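Cytochrome B5 (Hadesarchaea archaeon YNP_N21, PDB 6NZX) binds a single heme in a cytochrome b5-like domain and probably serves in electron transfer. Local coordinates at residues Arg3-Thr6 and Arg12-Gly15; Ala19-Ala24 and Asp31-Phe36; Gly41-Leu46 and Ala60-Glu65. One frame throughout, in Å; residues are numbered along the deposited sequence.

Interaction 1 (Arg3-Thr6 and Arg12-Gly15)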
loop_
_atom_site.group_PDB
_atom_site.type_symbol
_atom_site.label_atom_id
_atom_site.label_comp_id
_atom_site.label_asym_id
_atom_site.label_seq_id
_atom_site.Cartn_x
_atom_site.Cartn_y
_atom_site.Cartn_z
ATOM N N ARG A 3 -3.882 13.470 -3.781
ATOM C CA ARG A 3 -3.076 14.117 -2.772
ATOM C C ARG A 3 -1.595 13.738 -2.944
ATOM O O ARG A 3 -1.234 12.827 -3.696
ATOM C CB ARG A 3 -3.664 13.797 -1.394
ATOM C CG ARG A 3 -4.867 14.671 -1.054
ATOM C CD ARG A 3 -5.672 14.280 0.176
ATOM N NE ARG A 3 -4.870 14.253 1.393
ATOM C CZ ARG A 3 -4.594 13.160 2.094
ATOM N NH1 ARG A 3 -5.126 11.998 1.751
ATOM N NH2 ARG A 3 -3.787 13.238 3.140
ATOM N N VAL A 4 -0.739 14.483 -2.237
ATOM C CA VAL A 4 0.678 14.240 -2.157
ATOM C C VAL A 4 0.983 13.807 -0.717
ATOM O O VAL A 4 0.694 14.544 0.240
ATOM C CB VAL A 4 1.517 15.466 -2.566
ATOM C CG1 VAL A 4 3.009 15.196 -2.478
ATOM C CG2 VAL A 4 1.159 15.964 -3.948
ATOM N N PHE A 5 1.546 12.597 -0.600
ATOM C CA PHE A 5 1.877 11.955 0.645
ATOM C C PHE A 5 3.396 11.990 0.811
ATOM O O PHE A 5 4.145 11.718 -0.101
ATOM C CB PHE A 5 1.368 10.506 0.659
ATOM C CG PHE A 5 -0.134 10.335 0.632
ATOM C CD1 PHE A 5 -0.874 10.323 1.801
ATOM C CD2 PHE A 5 -0.814 10.167 -0.568
ATOM C CE1 PHE A 5 -2.252 10.141 1.775
ATOM C CE2 PHE A 5 -2.192 10.014 -0.595
ATOM C CZ PHE A 5 -2.912 10.016 0.575
ATOM N N THR A 6 3.845 12.367 1.995
ATOM C CA THR A 6 5.161 12.025 2.444
ATOM C C THR A 6 5.094 10.577 2.953
ATOM O O THR A 6 4.001 10.042 3.198
ATOM C CB THR A 6 5.647 13.024 3.505
ATOM O OG1 THR A 6 4.928 12.745 4.698
ATOM C CG2 THR A 6 5.457 14.474 3.109
ATOM N N ARG A 12 0.987 6.248 8.416
ATOM C CA ARG A 12 -0.233 6.293 9.194
ATOM C C ARG A 12 -1.307 5.372 8.612
ATOM O O ARG A 12 -2.206 5.003 9.352
ATOM C CB ARG A 12 -0.867 7.683 9.183
ATOM C CG ARG A 12 -0.034 8.790 9.804
ATOM C CD ARG A 12 -0.803 10.064 9.558
ATOM N NE ARG A 12 -0.056 11.292 9.750
ATOM C CZ ARG A 12 -0.537 12.490 9.425
ATOM N NH1 ARG A 12 0.223 13.559 9.569
ATOM N NH2 ARG A 12 -1.772 12.602 8.946
ATOM N N TYR A 13 -1.260 5.096 7.293
ATOM C CA TYR A 13 -2.317 4.357 6.583
ATOM C C TYR A 13 -1.933 2.875 6.572
ATOM O O TYR A 13 -1.626 2.303 5.529
ATOM C CB TYR A 13 -2.539 4.932 5.178
ATOM C CG TYR A 13 -3.144 6.311 5.174
ATOM C CD1 TYR A 13 -4.508 6.491 5.063
ATOM C CD2 TYR A 13 -2.355 7.443 5.312
ATOM C CE1 TYR A 13 -5.070 7.762 5.095
ATOM C CE2 TYR A 13 -2.905 8.717 5.348
ATOM C CZ TYR A 13 -4.271 8.881 5.240
ATOM O OH TYR A 13 -4.832 10.131 5.295
ATOM N N ASN A 14 -1.941 2.281 7.769
ATOM C CA ASN A 14 -1.285 1.014 8.037
ATOM C C ASN A 14 -2.313 -0.085 8.297
ATOM O O ASN A 14 -1.940 -1.178 8.699
ATOM C CB ASN A 14 -0.312 1.124 9.212
ATOM C CG ASN A 14 -0.971 1.543 10.511
ATOM O OD1 ASN A 14 -2.192 1.677 10.597
ATOM N ND2 ASN A 14 -0.164 1.748 11.530
ATOM N N GLY A 15 -3.597 0.216 8.081
ATOM C CA GLY A 15 -4.644 -0.771 8.148
ATOM C C GLY A 15 -5.008 -1.175 9.574
ATOM O O GLY A 15 -5.882 -2.011 9.744
HETATM O O HOH W 1 -2.931 12.239 5.729
#
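Y13 reaches back to F5 and R3 with one long, flat side chain. At its base, CB packs against the backbone O of P20, and chi1 of -68° sets CG anti to the carbonyl carbon, which sends the ring toward strand 3-5. Along the ring, CE2 lies 3.9 Å from CE1 of F5. The two rings form an offset edge-to-face pair, the edge of F5 turned to the aromatic face that a tyrosine offers, with centroids 5.7 Å apart and planes at 83°. Phenylalanine suits this buried place, for its ring has no polar atom to satisfy. Y22 also stacks on the Y13 ring. Strand 3-5 is an outer strand of the mixed sheet of this cytochrome b5-like domain, paired with strand 72-76; T6 then caps the start of helix 7-11, and the chain turns at Y13, the centre of an inverse gamma turn. At the far end of the tyrosine, the hydroxyl OH stays 3.9 Å from NH2 of the exposed R3, and a water spans the gap, 2.9 Å from Y13 OH and, in a weak bond, 2.9 Å from R3 NH2. That water lies in the plane of both flat groups, the ring and guanidinium planes being 50° apart.

Interaction 2 (Ala19-Ala24 and Asp31-Phe36). With HEM (protoporphyrin IX containing Fe), chain B.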
loop_
_atom_site.group_PDB
_atom_site.type_symbol
_atom_site.label_atom_id
_atom_site.label_comp_id
_atom_site.label_asym_id
_atom_site.label_seq_id
_atom_site.Cartn_x
_atom_site.Cartn_y
_atom_site.Cartn_z
ATOM N N ALA A 19 -7.722 2.442 10.665
ATOM C CA ALA A 19 -7.049 3.286 9.649
ATOM C C ALA A 19 -7.078 2.566 8.302
ATOM O O ALA A 19 -7.000 1.340 8.255
ATOM C CB ALA A 19 -5.633 3.580 10.070
ATOM N N PRO A 20 -7.198 3.278 7.163
ATOM C CA PRO A 20 -7.099 2.625 5.861
ATOM C C PRO A 20 -5.705 2.021 5.661
ATOM O O PRO A 20 -4.736 2.401 6.336
ATOM C CB PRO A 20 -7.391 3.731 4.828
ATOM C CG PRO A 20 -7.969 4.867 5.633
ATOM C CD PRO A 20 -7.429 4.721 7.043
ATOM N N ALA A 21 -5.638 1.057 4.746
ATOM C CA ALA A 21 -4.402 0.418 4.346
ATOM C C ALA A 21 -4.052 0.903 2.930
ATOM O O ALA A 21 -4.795 0.667 1.951
ATOM C CB ALA A 21 -4.542 -1.090 4.446
ATOM N N TYR A 22 -2.958 1.655 2.853
ATOM C CA TYR A 22 -2.451 2.233 1.605
ATOM C C TYR A 22 -1.072 1.629 1.352
ATOM O O TYR A 22 -0.339 1.361 2.292
ATOM C CB TYR A 22 -2.236 3.743 1.713
ATOM C CG TYR A 22 -3.452 4.634 1.705
ATOM C CD1 TYR A 22 -4.738 4.138 1.682
ATOM C CD2 TYR A 22 -3.288 6.008 1.786
ATOM C CE1 TYR A 22 -5.834 4.987 1.692
ATOM C CE2 TYR A 22 -4.372 6.874 1.779
ATOM C CZ TYR A 22 -5.651 6.353 1.758
ATOM O OH TYR A 22 -6.718 7.184 1.764
ATOM N N VAL A 23 -0.720 1.435 0.087
ATOM C CA VAL A 23 0.608 0.959 -0.261
ATOM C C VAL A 23 1.103 1.823 -1.410
ATOM O O VAL A 23 0.316 2.159 -2.267
ATOM C CB VAL A 23 0.612 -0.534 -0.648
ATOM C CG1 VAL A 23 0.274 -1.413 0.537
ATOM C CG2 VAL A 23 -0.337 -0.826 -1.809
ATOM N N ALA A 24 2.398 2.155 -1.419
ATOM C CA ALA A 24 2.950 2.928 -2.532
ATOM C C ALA A 24 3.715 1.983 -3.467
ATOM O O ALA A 24 4.269 0.951 -3.046
ATOM C CB ALA A 24 3.794 4.075 -2.041
ATOM N N ASP A 31 -5.095 2.618 -2.432
ATOM C CA ASP A 31 -5.908 2.242 -1.306
ATOM C C ASP A 31 -6.279 0.757 -1.441
ATOM O O ASP A 31 -7.144 0.397 -2.239
ATOM C CB ASP A 31 -7.149 3.138 -1.193
ATOM C CG ASP A 31 -8.050 2.781 -0.017
ATOM O OD1 ASP A 31 -7.648 1.894 0.775
ATOM O OD2 ASP A 31 -9.123 3.433 0.133
ATOM N N VAL A 32 -5.654 -0.080 -0.610
ATOM C CA VAL A 32 -5.873 -1.512 -0.625
ATOM C C VAL A 32 -6.737 -1.939 0.579
ATOM O O VAL A 32 -6.822 -3.131 0.907
ATOM C CB VAL A 32 -4.539 -2.282 -0.698
ATOM C CG1 VAL A 32 -3.884 -2.119 -2.062
ATOM C CG2 VAL A 32 -3.564 -1.907 0.409
ATOM N N THR A 33 -7.389 -0.971 1.228
ATOM C CA THR A 33 -8.384 -1.264 2.255
ATOM C C THR A 33 -9.497 -2.088 1.594
ATOM O O THR A 33 -9.909 -1.813 0.465
ATOM C CB THR A 33 -8.928 0.010 2.921
ATOM O OG1 THR A 33 -7.844 0.873 3.285
ATOM C CG2 THR A 33 -9.754 -0.302 4.153
ATOM N N GLY A 34 -9.936 -3.149 2.266
ATOM C CA GLY A 34 -11.000 -3.982 1.702
ATOM C C GLY A 34 -10.468 -5.235 1.027
ATOM O O GLY A 34 -11.178 -6.218 0.984
ATOM N N SER A 35 -9.242 -5.185 0.481
ATOM C CA SER A 35 -8.489 -6.382 0.104
ATOM C C SER A 35 -8.193 -7.206 1.364
ATOM O O SER A 35 -7.434 -6.767 2.235
ATOM C CB SER A 35 -7.208 -6.032 -0.610
ATOM O OG SER A 35 -6.393 -7.178 -0.819
ATOM N N PHE A 36 -8.754 -8.415 1.440
ATOM C CA PHE A 36 -8.494 -9.297 2.570
ATOM C C PHE A 36 -7.005 -9.677 2.640
ATOM O O PHE A 36 -6.522 -10.071 3.692
ATOM C CB PHE A 36 -9.379 -10.544 2.554
ATOM C CG PHE A 36 -9.407 -11.183 3.919
ATOM C CD1 PHE A 36 -10.185 -10.639 4.933
ATOM C CD2 PHE A 36 -8.572 -12.250 4.219
ATOM C CE1 PHE A 36 -10.174 -11.192 6.205
ATOM C CE2 PHE A 36 -8.550 -12.791 5.496
ATOM C CZ PHE A 36 -9.355 -12.264 6.484
HETATM C CHA HEM B . -2.132 -10.335 -4.023
HETATM C CHB HEM B . 1.661 -12.675 -1.895
HETATM C CHC HEM B . 4.181 -8.478 -1.925
HETATM C CHD HEM B . 0.292 -6.158 -3.715
HETATM C C1A HEM B . -1.267 -11.374 -3.474
HETATM C C2A HEM B . -1.750 -12.762 -3.407
HETATM C C3A HEM B . -0.591 -13.438 -2.769
HETATM C C4A HEM B . 0.355 -12.425 -2.560
HETATM C CMA HEM B . -0.515 -14.910 -2.437
HETATM C CAA HEM B . -3.083 -13.296 -3.908
HETATM C CBA HEM B . -3.045 -13.486 -5.443
HETATM C CGA HEM B . -4.215 -12.838 -6.197
HETATM O O1A HEM B . -4.004 -12.369 -7.343
HETATM O O2A HEM B . -5.366 -12.789 -5.686
HETATM C C1B HEM B . 2.743 -11.707 -1.644
HETATM C C2B HEM B . 3.968 -12.065 -1.069
HETATM C C3B HEM B . 4.759 -10.814 -1.079
HETATM C C4B HEM B . 3.816 -9.882 -1.709
HETATM C CMB HEM B . 4.436 -13.397 -0.536
HETATM C CAB HEM B . 6.136 -10.440 -0.536
HETATM C CBB HEM B . 7.295 -11.031 -1.324
HETATM C C1C HEM B . 3.348 -7.422 -2.474
HETATM C C2C HEM B . 3.834 -6.132 -2.545
HETATM C C3C HEM B . 2.662 -5.383 -3.053
HETATM C C4C HEM B . 1.641 -6.424 -3.225
HETATM C CMC HEM B . 5.217 -5.714 -2.146
HETATM C CAC HEM B . 2.476 -3.954 -3.440
HETATM C CBC HEM B . 3.477 -3.110 -3.573
HETATM C C1D HEM B . -0.780 -7.128 -3.953
HETATM C C2D HEM B . -2.014 -6.732 -4.460
HETATM C C3D HEM B . -2.758 -7.982 -4.579
HETATM C C4D HEM B . -1.832 -8.913 -4.098
HETATM C CMD HEM B . -2.470 -5.351 -4.844
HETATM C CAD HEM B . -4.184 -8.185 -5.078
HETATM C CBD HEM B . -5.117 -8.044 -3.867
HETATM C CGD HEM B . -6.563 -8.342 -4.187
HETATM O O1D HEM B . -7.415 -8.279 -3.273
HETATM O O2D HEM B . -6.891 -8.645 -5.353
HETATM N NA HEM B . -0.048 -11.191 -2.951
HETATM N NB HEM B . 2.641 -10.417 -2.039
HETATM N NC HEM B . 2.090 -7.627 -2.839
HETATM N ND HEM B . -0.637 -8.435 -3.720
HETATM FE FE HEM B . 1.028 -9.412 -2.900
#
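Y22 and D31 face each other as an antiparallel non-hydrogen-bonded pair, CA atoms 4.5 Å apart, and next to them the N of V32 donates to the O of A21 over 2.8 Å. A second tie runs through a side chain: the N of A21 gives its hydrogen to OG1 of T33 (2.7 Å). The same hydroxyl donates to OD1 of D31 (2.7 Å), which receives it on its syn lone pair, while the N of T33 reaches OD1 on the anti side, 34° out of the carboxylate plane, and closes an Asx turn. D31 holds CG anti to the backbone N (chi1 180°), which carries the carboxylate to T33 and to the Y22 ring, whose CE1 lies 3.6 Å from D31 CG. This is the open end of the hairpin of strands 22-25 and 28-31, whose first strand is an edge of the main sheet. A leucine in place of D31 would probably leave the T33 hydroxyl and N without their shared acceptor, and the hydroxyl free to turn away from A21. V32 CG1 meets V23 CG2 at 3.8 Å. V32 opens a type II turn ending at S35, with G34 third, where phi is positive; S35 OG donates to heme propionate O1D (2.9 Å).

Interaction 3 (Gly41-Leu46 and Ala60-Glu65). With HEM (protoporphyrin IX containing Fe), chain B.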
loop_
_atom_site.group_PDB
_atom_site.type_symbol
_atom_site.label_atom_id
_atom_site.label_comp_id
_atom_site.label_asym_id
_atom_site.label_seq_id
_atom_site.Cartn_x
_atom_site.Cartn_y
_atom_site.Cartn_z
ATOM N N GLY A 41 -3.395 -4.563 7.794
ATOM C CA GLY A 41 -2.218 -3.883 7.233
ATOM C C GLY A 41 -1.000 -4.785 7.099
ATOM O O GLY A 41 0.121 -4.296 6.952
ATOM N N LYS A 42 -1.221 -6.105 7.145
ATOM C CA LYS A 42 -0.186 -7.084 6.897
ATOM C C LYS A 42 -0.553 -7.824 5.607
ATOM O O LYS A 42 -1.757 -8.088 5.339
ATOM C CB LYS A 42 -0.014 -8.012 8.109
ATOM C CG LYS A 42 0.732 -7.397 9.293
ATOM C CD LYS A 42 -0.101 -7.168 10.555
ATOM C CE LYS A 42 0.732 -6.686 11.731
ATOM N NZ LYS A 42 -0.014 -6.722 13.011
ATOM N N HIS A 43 0.479 -8.083 4.793
ATOM C CA HIS A 43 0.365 -8.787 3.508
ATOM C C HIS A 43 1.289 -10.012 3.543
ATOM O O HIS A 43 2.493 -9.901 3.349
ATOM C CB HIS A 43 0.655 -7.822 2.340
ATOM C CG HIS A 43 0.391 -8.390 0.984
ATOM N ND1 HIS A 43 -0.853 -8.862 0.602
ATOM C CD2 HIS A 43 1.190 -8.512 -0.099
ATOM C CE1 HIS A 43 -0.790 -9.295 -0.644
ATOM N NE2 HIS A 43 0.458 -9.094 -1.102
ATOM N N HIS A 44 0.700 -11.167 3.863
ATOM C CA HIS A 44 1.369 -12.489 3.790
ATOM C C HIS A 44 2.699 -12.464 4.538
ATOM O O HIS A 44 3.717 -12.933 4.014
ATOM C CB HIS A 44 1.493 -12.950 2.327
ATOM C CG HIS A 44 0.155 -13.073 1.678
ATOM N ND1 HIS A 44 -0.789 -13.992 2.105
ATOM C CD2 HIS A 44 -0.439 -12.340 0.712
ATOM C CE1 HIS A 44 -1.900 -13.846 1.395
ATOM N NE2 HIS A 44 -1.715 -12.829 0.535
ATOM N N VAL A 45 2.658 -11.896 5.754
ATOM C CA VAL A 45 3.697 -11.994 6.778
ATOM C C VAL A 45 4.825 -10.996 6.487
ATOM O O VAL A 45 5.257 -10.310 7.391
ATOM C CB VAL A 45 4.239 -13.432 6.957
ATOM C CG1 VAL A 45 5.312 -13.514 8.038
ATOM C CG2 VAL A 45 3.129 -14.428 7.263
ATOM N N LEU A 46 5.272 -10.910 5.231
ATOM C CA LEU A 46 6.517 -10.241 4.881
ATOM C C LEU A 46 6.341 -8.720 4.727
ATOM O O LEU A 46 7.330 -7.991 4.809
ATOM C CB LEU A 46 7.016 -10.850 3.568
ATOM C CG LEU A 46 7.566 -12.275 3.653
ATOM C CD1 LEU A 46 8.196 -12.672 2.329
ATOM C CD2 LEU A 46 8.595 -12.391 4.771
ATOM N N ALA A 60 7.749 -11.131 -4.574
ATOM C CA ALA A 60 6.331 -11.540 -4.553
ATOM C C ALA A 60 6.091 -12.640 -5.582
ATOM O O ALA A 60 6.771 -12.657 -6.601
ATOM C CB ALA A 60 5.439 -10.354 -4.840
ATOM N N PRO A 61 5.068 -13.513 -5.392
ATOM C CA PRO A 61 4.666 -14.504 -6.399
ATOM C C PRO A 61 3.739 -13.926 -7.480
ATOM O O PRO A 61 2.907 -14.631 -8.051
ATOM C CB PRO A 61 3.880 -15.528 -5.563
ATOM C CG PRO A 61 3.185 -14.662 -4.527
ATOM C CD PRO A 61 4.201 -13.575 -4.204
ATOM N N HIS A 62 3.874 -12.622 -7.723
ATOM C CA HIS A 62 3.000 -11.867 -8.590
ATOM C C HIS A 62 3.737 -10.587 -8.984
ATOM O O HIS A 62 4.860 -10.355 -8.514
ATOM C CB HIS A 62 1.652 -11.599 -7.894
ATOM C CG HIS A 62 1.712 -10.686 -6.710
ATOM N ND1 HIS A 62 1.958 -9.328 -6.828
ATOM C CD2 HIS A 62 1.508 -10.920 -5.390
ATOM C CE1 HIS A 62 1.913 -8.772 -5.627
ATOM N NE2 HIS A 62 1.614 -9.720 -4.720
ATOM N N THR A 63 3.112 -9.776 -9.843
ATOM C CA THR A 63 3.676 -8.463 -10.226
ATOM C C THR A 63 2.703 -7.357 -9.785
ATOM O O THR A 63 1.637 -7.625 -9.194
ATOM C CB THR A 63 4.078 -8.450 -11.713
ATOM O OG1 THR A 63 2.937 -8.707 -12.530
ATOM C CG2 THR A 63 5.160 -9.460 -12.024
ATOM N N ALA A 64 3.088 -6.107 -10.059
ATOM C CA ALA A 64 2.391 -4.921 -9.576
ATOM C C ALA A 64 1.060 -4.701 -10.302
ATOM O O ALA A 64 0.282 -3.855 -9.874
ATOM C CB ALA A 64 3.293 -3.724 -9.724
ATOM N N GLU A 65 0.805 -5.469 -11.371
ATOM C CA GLU A 65 -0.456 -5.438 -12.146
ATOM C C GLU A 65 -1.678 -5.485 -11.216
ATOM O O GLU A 65 -2.711 -4.849 -11.504
ATOM C CB GLU A 65 -0.532 -6.578 -13.176
ATOM C CG GLU A 65 -0.022 -7.928 -12.678
ATOM C CD GLU A 65 -0.374 -9.147 -13.522
ATOM O OE1 GLU A 65 0.082 -9.218 -14.690
ATOM O OE2 GLU A 65 -1.101 -10.034 -13.011
HETATM C CHA HEM B . -2.132 -10.335 -4.023
HETATM C CHB HEM B . 1.661 -12.675 -1.895
HETATM C CHC HEM B . 4.181 -8.478 -1.925
HETATM C CHD HEM B . 0.292 -6.158 -3.715
HETATM C C1A HEM B . -1.267 -11.374 -3.474
HETATM C C2A HEM B . -1.750 -12.762 -3.407
HETATM C C3A HEM B . -0.591 -13.438 -2.769
HETATM C C4A HEM B . 0.355 -12.425 -2.560
HETATM C CMA HEM B . -0.515 -14.910 -2.437
HETATM C CAA HEM B . -3.083 -13.296 -3.908
HETATM C CBA HEM B . -3.045 -13.486 -5.443
HETATM C CGA HEM B . -4.215 -12.838 -6.197
HETATM O O1A HEM B . -4.004 -12.369 -7.343
HETATM O O2A HEM B . -5.366 -12.789 -5.686
HETATM C C1B HEM B . 2.743 -11.707 -1.644
HETATM C C2B HEM B . 3.968 -12.065 -1.069
HETATM C C3B HEM B . 4.759 -10.814 -1.079
HETATM C C4B HEM B . 3.816 -9.882 -1.709
HETATM C CMB HEM B . 4.436 -13.397 -0.536
HETATM C CAB HEM B . 6.136 -10.440 -0.536
HETATM C CBB HEM B . 7.295 -11.031 -1.324
HETATM C C1C HEM B . 3.348 -7.422 -2.474
HETATM C C2C HEM B . 3.834 -6.132 -2.545
HETATM C C3C HEM B . 2.662 -5.383 -3.053
HETATM C C4C HEM B . 1.641 -6.424 -3.225
HETATM C CMC HEM B . 5.217 -5.714 -2.146
HETATM C CAC HEM B . 2.476 -3.954 -3.440
HETATM C CBC HEM B . 3.477 -3.110 -3.573
HETATM C C1D HEM B . -0.780 -7.128 -3.953
HETATM C C2D HEM B . -2.014 -6.732 -4.460
HETATM C C3D HEM B . -2.758 -7.982 -4.579
HETATM C C4D HEM B . -1.832 -8.913 -4.098
HETATM C CMD HEM B . -2.470 -5.351 -4.844
HETATM C CAD HEM B . -4.184 -8.185 -5.078
HETATM C CBD HEM B . -5.117 -8.044 -3.867
HETATM C CGD HEM B . -6.563 -8.342 -4.187
HETATM O O1D HEM B . -7.415 -8.279 -3.273
HETATM O O2D HEM B . -6.891 -8.645 -5.353
HETATM N NA HEM B . -0.048 -11.191 -2.951
HETATM N NB HEM B . 2.641 -10.417 -2.039
HETATM N NC HEM B . 2.090 -7.627 -2.839
HETATM N ND HEM B . -0.637 -8.435 -3.720
HETATM FE FE HEM B . 1.028 -9.412 -2.900
#
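H43 and H62 meet across the heme iron, their NE2 atoms 3.8 Å apart with the metal between them. Coordination comes first: H43 NE2 binds the iron at 1.9 Å from one face of the porphyrin, and H62 NE2 binds it at 1.9 Å from the other. Each NE2 lies at the edge of the opposite imidazole, near its plane, so the two rings point at each other through the iron. H43 has CG anti to its backbone N (chi1 -172°), which extends the ring out from strand 42-43; H62 reaches in from a loop with CG between its backbone N and carbonyl carbon (chi1 67°).

Hydrogen bonds fix the rotation of both ligands. H62 ND1 donates to the O of T63 (2.9 Å), though from above the carbonyl plane and tilted from the imidazole plane by 18°. On the other side, H43 ND1 is paired with the O of H37. Such bonds are likely to make an imidazole a stronger electron donor to the metal. Two histidines on one heme iron is the ligation characteristic of cytochrome b5, consistent with electron transfer; histidine serves because one nitrogen can bind metal while the other, carrying the N-H, donates a hydrogen bond.

Packing adds to the grip on the heme. On the H43 side, H44 lays CD2 3.4 Å from the meso carbon CHB of the heme; its CD2 also lies over the rim of one H43 ring face, and heme methyl CMA over the rim of its own. H44 NE2 is bonded to H37. On the H62 side, CD of P61 rests 3.5 Å from heme C2B, a compact, rigid ring laid against the porphyrin. A60 offers a single small methyl: its CB sits over the centre of one H62 ring face, and A60 CB is 3.6 Å from heme C4B.

In the fold
The three interactions follow one another along the chain and run from the far end of the domain to the heme. Interactions 1 and 2 reach the same mixed sheet, strand 3-5 at one edge and strand 22-25 at the other; their centres lie about 10 Å apart and they touch, with Y13 O close to Y22 N and F5 CZ packed on Y22 CE2. Interactions 2 and 3, centres about 12 Å apart, do not touch, yet both meet the heme, one at a propionate and the other at the iron. Interactions 1 and 3, with centres about 18 Å apart, fall on opposite sides of the chain's centre, so the outer edge of the sheet at strand 3-5 and the iron site lie at different ends of this small domain.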